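Local coordinates for chromosome-partitioning protein Spo0J (Thermus thermophilus HB27, PDB 1VZ0) that acts in chromosome segregation by binding the centromere-like parS site and stimulates the ATPase activity of Soj, at the interface of chains A and B. Sequence-based numbering; all coordinates share one arbitrary frame. Chains: chain A/B, Chromosome-partitioning protein Spo0J.

Contact 1: the interface of chains A and B. Residues chain A 46, 50, 79; chain B 125, 166.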
loop_
_atom_site.group_PDB
_atom_site.type_symbol
_atom_site.label_atom_id
_atom_site.label_comp_id
_atom_site.label_asym_id
_atom_site.label_seq_id
_atom_site.Cartn_x
_atom_site.Cartn_y
_atom_site.Cartn_z
ATOM N N SER A 46 12.061 -6.364 4.206
ATOM C CA SER A 46 11.320 -6.590 5.442
ATOM C C SER A 46 10.886 -8.050 5.602
ATOM O O SER A 46 10.759 -8.528 6.722
ATOM C CB SER A 46 10.113 -5.630 5.564
ATOM O OG SER A 46 9.203 -5.749 4.485
ATOM N N LEU A 50 11.905 -10.335 8.803
ATOM C CA LEU A 50 10.822 -11.008 9.523
ATOM C C LEU A 50 11.186 -12.493 9.599
ATOM O O LEU A 50 10.963 -13.146 10.614
ATOM C CB LEU A 50 9.489 -10.857 8.774
ATOM C CG LEU A 50 8.131 -10.974 9.489
ATOM C CD1 LEU A 50 7.242 -11.924 8.720
ATOM C CD2 LEU A 50 8.272 -11.437 10.911
ATOM N N ARG A 79 2.284 -12.949 4.754
ATOM C CA ARG A 79 3.685 -12.609 4.997
ATOM C C ARG A 79 4.320 -13.455 6.085
ATOM O O ARG A 79 5.460 -13.900 5.960
ATOM C CB ARG A 79 3.834 -11.105 5.285
ATOM C CG ARG A 79 4.057 -10.331 3.972
ATOM C CD ARG A 79 4.257 -8.855 4.114
ATOM N NE ARG A 79 5.372 -8.442 4.965
ATOM C CZ ARG A 79 6.574 -8.064 4.540
ATOM N NH1 ARG A 79 7.484 -7.691 5.424
ATOM N NH2 ARG A 79 6.883 -8.075 3.253
ATOM N N ARG B 125 10.933 3.686 6.167
ATOM C CA ARG B 125 11.980 3.073 5.349
ATOM C C ARG B 125 12.414 4.015 4.229
ATOM O O ARG B 125 13.595 4.053 3.857
ATOM C CB ARG B 125 11.508 1.739 4.750
ATOM C CG ARG B 125 11.204 0.657 5.773
ATOM C CD ARG B 125 10.794 -0.648 5.091
ATOM N NE ARG B 125 10.284 -1.615 6.057
ATOM C CZ ARG B 125 11.026 -2.232 6.971
ATOM N NH1 ARG B 125 10.459 -3.088 7.810
ATOM N NH2 ARG B 125 12.333 -2.010 7.040
ATOM N N GLU B 166 5.149 -5.490 11.573
ATOM C CA GLU B 166 4.156 -6.226 10.786
ATOM C C GLU B 166 2.754 -5.993 11.338
ATOM O O GLU B 166 1.793 -5.824 10.577
ATOM C CB GLU B 166 4.448 -7.733 10.803
ATOM C CG GLU B 166 5.450 -8.160 9.772
ATOM C CD GLU B 166 4.949 -7.916 8.360
ATOM O OE1 GLU B 166 5.733 -7.426 7.527
ATOM O OE2 GLU B 166 3.775 -8.225 8.083
#
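A:Arg79 and B:Glu166 form the charged core of this patch, an example of one carboxylate oxygen held by two nitrogens of a single guanidinium. The grip is side-on: NE of A:Arg79 gives a hydrogen bond of 2.8 Å to OE1 of B:Glu166, and NH1 of A:Arg79 makes a hydrogen-bonded salt bridge of 2.7 Å to the same OE1. NE arrives on the syn side, tilted from the carboxylate plane, whereas NH1 comes in nearly along the C-O axis; both approach from one face. The two flat groups lie 20° apart, and the bend in the arginine chain (chi3 58°) turns this edge toward the acid.

A hydrogen bond within chain A probably steadies the guanidinium: NH1 of A:Arg79 donates to the hydroxyl OG of A:Ser46 at 2.8 Å, some 30° out of the guanidinium plane. NH1 is thereby shared between serine and carboxylate, which probably limits rotation of the arginine head.

Packing completes the patch. CG of A:Leu50 rests 3.9 Å from CG of B:Glu166, the two side chains crossing at about a right angle. B:Arg125, extended from CG to NE, turns one face of its guanidinium toward A:Ser46, near the rim; CB of A:Ser46 lies 3.4 Å from NH1 of B:Arg125.

In the fold, the patch joins helices 38-57 and 78-87 of chain A's ParB N-terminal domain to helices 120-132 and 162-169 of chain B's helix-turn-helix domain in the two-fold dimer.

Contact 2: the interface of chains A and B. Residues chain A 26, 30-31; chain B 65, 72, 94, 96.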
loop_
_atom_site.group_PDB
_atom_site.type_symbol
_atom_site.label_atom_id
_atom_site.label_comp_id
_atom_site.label_asym_id
_atom_site.label_seq_id
_atom_site.Cartn_x
_atom_site.Cartn_y
_atom_site.Cartn_z
ATOM N N LEU A 26 6.908 11.424 -27.687
ATOM C CA LEU A 26 7.986 10.536 -28.093
ATOM C C LEU A 26 7.512 9.095 -28.219
ATOM O O LEU A 26 6.552 8.686 -27.564
ATOM C CB LEU A 26 9.161 10.641 -27.116
ATOM C CG LEU A 26 8.865 10.870 -25.636
ATOM C CD1 LEU A 26 7.965 9.760 -25.143
ATOM C CD2 LEU A 26 10.168 10.917 -24.832
ATOM N N SER A 30 10.567 3.705 -27.330
ATOM C CA SER A 30 11.922 4.178 -27.057
ATOM C C SER A 30 12.147 4.387 -25.556
ATOM O O SER A 30 13.261 4.708 -25.123
ATOM C CB SER A 30 12.189 5.490 -27.804
ATOM O OG SER A 30 11.401 6.549 -27.294
ATOM N N ILE A 31 11.083 4.196 -24.772
ATOM C CA ILE A 31 11.130 4.369 -23.322
ATOM C C ILE A 31 11.100 3.023 -22.612
ATOM O O ILE A 31 10.076 2.342 -22.618
ATOM C CB ILE A 31 9.927 5.188 -22.835
ATOM C CG1 ILE A 31 9.941 6.567 -23.492
ATOM C CG2 ILE A 31 9.954 5.308 -21.324
ATOM C CD1 ILE A 31 8.713 7.383 -23.195
ATOM N N VAL B 65 10.854 10.863 -17.867
ATOM C CA VAL B 65 11.933 10.000 -18.323
ATOM C C VAL B 65 13.298 10.676 -18.325
ATOM O O VAL B 65 13.411 11.891 -18.142
ATOM C CB VAL B 65 11.651 9.499 -19.749
ATOM C CG1 VAL B 65 10.281 8.846 -19.801
ATOM C CG2 VAL B 65 11.706 10.662 -20.734
ATOM N N TYR B 72 15.243 6.181 -24.010
ATOM C CA TYR B 72 15.009 6.677 -22.653
ATOM C C TYR B 72 14.693 5.590 -21.629
ATOM O O TYR B 72 14.433 4.439 -21.973
ATOM C CB TYR B 72 13.854 7.677 -22.642
ATOM C CG TYR B 72 13.869 8.669 -23.775
ATOM C CD1 TYR B 72 13.418 8.312 -25.043
ATOM C CD2 TYR B 72 14.323 9.971 -23.578
ATOM C CE1 TYR B 72 13.413 9.228 -26.088
ATOM C CE2 TYR B 72 14.323 10.894 -24.613
ATOM C CZ TYR B 72 13.865 10.517 -25.864
ATOM O OH TYR B 72 13.845 11.435 -26.882
ATOM N N ALA B 94 5.959 12.933 -23.069
ATOM C CA ALA B 94 6.927 12.763 -22.001
ATOM C C ALA B 94 7.773 13.998 -21.764
ATOM O O ALA B 94 7.732 14.968 -22.526
ATOM C CB ALA B 94 7.828 11.578 -22.311
ATOM N N VAL B 96 11.769 14.795 -20.907
ATOM C CA VAL B 96 13.124 14.276 -20.779
ATOM C C VAL B 96 13.943 15.167 -19.848
ATOM O O VAL B 96 13.970 16.383 -20.010
ATOM C CB VAL B 96 13.811 14.197 -22.167
ATOM C CG1 VAL B 96 15.166 13.520 -22.046
ATOM C CG2 VAL B 96 12.922 13.435 -23.141
#
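The carbonyl O of A:Ser30 accepts a hydrogen bond of 2.7 Å from the backbone N of B:Tyr72, a polar link between two ParB N-terminal domains. A:Ile31, next in sequence, forms a parallel beta bridge with B:Tyr72, and the short strand 31-32 of chain A thus lies beside strand 71-76 of chain B.

Beyond the backbone, the patch illustrates an aliphatic side chain set between an aromatic face and a methyl group. CD2 of A:Leu26 sits over one face of the B:Tyr72 ring, 3.9 Å from the ring centroid and displaced toward the rim, in a CH-pi contact. The leucine and tyrosine side chains come from opposite directions. With CG held between its own backbone N and carbonyl carbon (chi1 35°), A:Leu26 also brings CD1 to 3.4 Å from CB of B:Ala94, a tight contact. CG2 of B:Val96 is a more distant neighbour of CD2 of A:Leu26, at 4.1 Å, while CG1 of the same valine borders the tyrosine ring in its plane.

By the CD1 edge of the ring, OG of A:Ser30 lies 3.5 Å from CD1 of B:Tyr72. A serine in place of B:Tyr72 would probably leave CD2 of A:Leu26 without its aromatic cover and open a gap beside A:Ser30. Farther along, CG2 of A:Ile31 meets CG1 of B:Val65 at 3.9 Å, the side chains crossing at about a right angle.

Contact 1 and contact 2 lie about 34 Å apart, measured between the centres of their C-alpha atoms, and share no residue or secondary-structure element. They join the same two chains differently: contact 1 pairs helices of an N-terminal domain with helices of the partner's helix-turn-helix domain, whereas contact 2 joins strands of the two N-terminal domains. Because the interface is two-fold symmetric, each has a twin with the chains exchanged, and the dimer seen in the crystal is joined at widely spaced places. Dimerization of this region may require DNA binding, and the structure alone does not show whether it occurs without DNA; the full-length protein probably dimerizes C-terminally.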